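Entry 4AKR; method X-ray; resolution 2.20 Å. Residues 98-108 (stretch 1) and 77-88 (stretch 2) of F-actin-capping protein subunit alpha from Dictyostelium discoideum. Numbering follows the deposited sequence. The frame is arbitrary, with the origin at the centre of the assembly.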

# COMPACT_ATOMS: atom_id res chain seq x y z
N THR A 98 19.43 -9.78 23.26
CA THR A 98 19.56 -10.30 24.62
C THR A 98 20.92 -10.91 24.90
O THR A 98 21.20 -11.34 26.02
CB THR A 98 18.52 -11.39 24.88
OG1 THR A 98 18.81 -12.53 24.06
CG2 THR A 98 17.12 -10.87 24.57
N GLY A 99 21.77 -10.95 23.88
CA GLY A 99 23.10 -11.51 24.05
C GLY A 99 24.10 -11.02 23.02
O GLY A 99 23.75 -10.62 21.91
N GLU A 100 25.37 -11.03 23.42
CA GLU A 100 26.46 -10.60 22.56
C GLU A 100 27.71 -11.36 22.95
O GLU A 100 28.15 -11.30 24.10
CB GLU A 100 26.69 -9.08 22.70
CG GLU A 100 25.70 -8.20 21.94
CD GLU A 100 25.84 -6.71 22.30
OE1 GLU A 100 26.98 -6.21 22.40
OE2 GLU A 100 24.81 -6.04 22.48
N ARG A 101 28.28 -12.11 22.01
CA ARG A 101 29.49 -12.87 22.28
C ARG A 101 30.38 -12.92 21.05
O ARG A 101 29.95 -12.60 19.95
CB ARG A 101 29.15 -14.30 22.72
CG ARG A 101 28.60 -15.20 21.62
CD ARG A 101 28.54 -16.63 22.13
NE ARG A 101 27.90 -17.58 21.22
CZ ARG A 101 28.48 -18.12 20.16
NH1 ARG A 101 29.73 -17.82 19.84
NH2 ARG A 101 27.81 -19.00 19.42
N SER A 102 31.63 -13.31 21.26
CA SER A 102 32.59 -13.42 20.18
C SER A 102 32.30 -14.69 19.39
O SER A 102 31.89 -15.70 19.95
CB SER A 102 34.00 -13.52 20.75
OG SER A 102 34.29 -12.42 21.58
N ALA A 103 32.52 -14.62 18.08
CA ALA A 103 32.31 -15.80 17.25
C ALA A 103 33.40 -16.80 17.63
O ALA A 103 34.50 -16.42 18.03
CB ALA A 103 32.41 -15.44 15.77
N SER A 104 33.11 -18.09 17.50
CA SER A 104 34.10 -19.09 17.86
C SER A 104 34.18 -20.20 16.82
O SER A 104 34.42 -21.36 17.16
CB SER A 104 33.76 -19.67 19.23
OG SER A 104 32.41 -20.10 19.31
N GLY A 105 34.00 -19.84 15.55
CA GLY A 105 34.06 -20.82 14.48
C GLY A 105 33.00 -20.65 13.41
O GLY A 105 33.09 -21.27 12.34
N GLU A 106 31.99 -19.83 13.68
CA GLU A 106 30.89 -19.59 12.73
C GLU A 106 31.38 -18.96 11.43
O GLU A 106 30.78 -19.14 10.38
CB GLU A 106 29.83 -18.67 13.34
CG GLU A 106 29.11 -19.23 14.56
CD GLU A 106 30.00 -19.33 15.78
OE1 GLU A 106 30.70 -18.35 16.09
OE2 GLU A 106 29.99 -20.38 16.44
N ILE A 107 32.45 -18.19 11.52
CA ILE A 107 33.01 -17.53 10.35
C ILE A 107 34.00 -18.45 9.65
O ILE A 107 34.89 -19.01 10.29
CB ILE A 107 33.71 -16.22 10.76
CG1 ILE A 107 32.71 -15.32 11.50
CG2 ILE A 107 34.28 -15.52 9.52
CD1 ILE A 107 33.33 -14.07 12.11
N GLU A 108 33.83 -18.62 8.34
CA GLU A 108 34.73 -19.47 7.58
C GLU A 108 36.03 -18.72 7.28
O GLU A 108 36.07 -17.87 6.40
CB GLU A 108 34.06 -19.91 6.27
CG GLU A 108 32.94 -20.90 6.48
CD GLU A 108 32.13 -21.13 5.23
OE1 GLU A 108 32.74 -21.43 4.17
OE2 GLU A 108 30.89 -21.02 5.30
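Stretch 2 77-88: NEYLDPKNKQVI

Stretch 2 is a hairpin: strand 78-81, a turn, then strand 86-88, which lies beside strand 98-102. The two neighbouring strands run antiparallel, at 163° between their N-to-C directions, and their axes approach to 4.5 Å.

Glu 78 points sideways, but its carboxylate comes nearer. Glu 78 OE2 lies 4.4 Å from Arg 101 NH2, beyond a salt bridge; the O of water 1 donates to Glu 78 OE2 and accepts from Arg 101 NH2, at 2.8 Å each. Leu 80 points toward stretch 1; its CD1 sits 3.7 Å from CB of Glu 106 and 4.0 Å from CG1 of Ile 107. Asp 81 points away.

At the turn, CA of Pro 82 lies 3.9 Å from CD1 of Ile 107. Lys 85 has positive phi and psi (41/57). Lys 85 O accepts a hydrogen bond from Ala 103 N at 3.0 Å.

Gln 86 pairs with Ser 102, CA to CA 4.2 Å, and their side chains diverge. The antiparallel register gives Val 87 and Arg 101 two hydrogen bonds: Val 87 N to Arg 101 O, 2.8 Å, and Arg 101 N to Val 87 O, 3.1 Å. Their side chains share one face of the sheet, so Val 87 CG2 can lie over the Arg 101 guanidinium, 3.7 Å from Arg 101 NH1. Ile 88 faces Glu 100 as a non-hydrogen-bonded pair, CA to CA 4.9 Å.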

# COMPACT_ATOMS: atom_id res chain seq x y z
N ASN A 77 17.38 -17.80 17.20
CA ASN A 77 17.57 -16.54 17.90
C ASN A 77 19.02 -16.07 17.91
O ASN A 77 19.40 -15.24 18.73
CB ASN A 77 17.06 -16.66 19.34
CG ASN A 77 15.63 -17.12 19.40
OD1 ASN A 77 15.32 -18.26 19.05
ND2 ASN A 77 14.74 -16.23 19.81
N GLU A 78 19.82 -16.60 17.00
CA GLU A 78 21.22 -16.21 16.96
C GLU A 78 21.61 -15.74 15.57
O GLU A 78 21.37 -16.43 14.58
CB GLU A 78 22.12 -17.36 17.41
CG GLU A 78 21.93 -17.74 18.86
CD GLU A 78 22.78 -18.93 19.25
OE1 GLU A 78 22.71 -19.96 18.54
OE2 GLU A 78 23.51 -18.85 20.26
N TYR A 79 22.22 -14.57 15.51
CA TYR A 79 22.62 -13.97 14.25
C TYR A 79 24.09 -13.59 14.26
O TYR A 79 24.59 -12.99 15.21
CB TYR A 79 21.71 -12.77 13.97
CG TYR A 79 20.27 -13.21 13.81
CD1 TYR A 79 19.45 -13.42 14.92
CD2 TYR A 79 19.78 -13.58 12.55
CE1 TYR A 79 18.17 -14.00 14.79
CE2 TYR A 79 18.51 -14.15 12.41
CZ TYR A 79 17.72 -14.37 13.52
OH TYR A 79 16.51 -15.00 13.37
N LEU A 80 24.77 -13.96 13.18
CA LEU A 80 26.18 -13.71 13.00
C LEU A 80 26.44 -12.31 12.46
O LEU A 80 25.73 -11.81 11.58
CB LEU A 80 26.77 -14.74 12.03
CG LEU A 80 28.28 -14.69 11.77
CD1 LEU A 80 29.04 -15.06 13.04
CD2 LEU A 80 28.64 -15.66 10.66
N ASP A 81 27.47 -11.67 13.00
CA ASP A 81 27.88 -10.34 12.59
C ASP A 81 29.38 -10.45 12.34
O ASP A 81 30.19 -10.14 13.21
CB ASP A 81 27.57 -9.33 13.71
CG ASP A 81 28.12 -7.95 13.42
OD1 ASP A 81 28.32 -7.62 12.23
OD2 ASP A 81 28.34 -7.19 14.38
N PRO A 82 29.76 -10.90 11.14
CA PRO A 82 31.15 -11.09 10.71
C PRO A 82 32.05 -9.88 10.89
O PRO A 82 33.21 -10.01 11.30
CB PRO A 82 31.01 -11.49 9.24
CG PRO A 82 29.68 -12.16 9.19
CD PRO A 82 28.84 -11.25 10.04
N LYS A 83 31.52 -8.70 10.58
CA LYS A 83 32.29 -7.48 10.69
C LYS A 83 32.91 -7.31 12.07
O LYS A 83 34.07 -6.94 12.18
CB LYS A 83 31.40 -6.27 10.37
CG LYS A 83 32.16 -4.95 10.37
CD LYS A 83 31.24 -3.79 10.03
CE LYS A 83 30.72 -3.90 8.62
NZ LYS A 83 29.73 -2.81 8.32
N ASN A 84 32.14 -7.60 13.11
CA ASN A 84 32.62 -7.45 14.47
C ASN A 84 32.90 -8.80 15.13
O ASN A 84 32.97 -8.90 16.36
CB ASN A 84 31.61 -6.66 15.30
CG ASN A 84 31.27 -5.32 14.67
OD1 ASN A 84 30.13 -5.08 14.26
ND2 ASN A 84 32.26 -4.45 14.59
N LYS A 85 33.06 -9.83 14.31
CA LYS A 85 33.34 -11.18 14.80
C LYS A 85 32.52 -11.53 16.03
O LYS A 85 33.08 -11.86 17.08
CB LYS A 85 34.83 -11.32 15.13
CG LYS A 85 35.75 -11.20 13.92
CD LYS A 85 37.16 -11.66 14.28
CE LYS A 85 37.92 -10.61 15.06
NZ LYS A 85 38.42 -9.56 14.12
N GLN A 86 31.20 -11.45 15.91
CA GLN A 86 30.35 -11.76 17.05
C GLN A 86 29.05 -12.46 16.67
O GLN A 86 28.65 -12.49 15.51
CB GLN A 86 30.04 -10.49 17.85
CG GLN A 86 29.26 -9.42 17.09
CD GLN A 86 29.02 -8.17 17.94
OE1 GLN A 86 28.45 -7.19 17.47
NE2 GLN A 86 29.45 -8.21 19.19
N VAL A 87 28.41 -13.02 17.68
CA VAL A 87 27.15 -13.72 17.52
C VAL A 87 26.16 -12.97 18.39
O VAL A 87 26.38 -12.79 19.60
CB VAL A 87 27.23 -15.17 18.00
CG1 VAL A 87 25.84 -15.78 18.06
CG2 VAL A 87 28.11 -15.97 17.06
N ILE A 88 25.08 -12.51 17.76
CA ILE A 88 24.06 -11.75 18.46
C ILE A 88 22.84 -12.60 18.76
O ILE A 88 22.27 -13.23 17.86
CB ILE A 88 23.63 -10.54 17.61
CG1 ILE A 88 24.85 -9.67 17.31
CG2 ILE A 88 22.57 -9.75 18.33
CD1 ILE A 88 24.59 -8.57 16.29
O HOH W 1 25.66 -20.64 20.31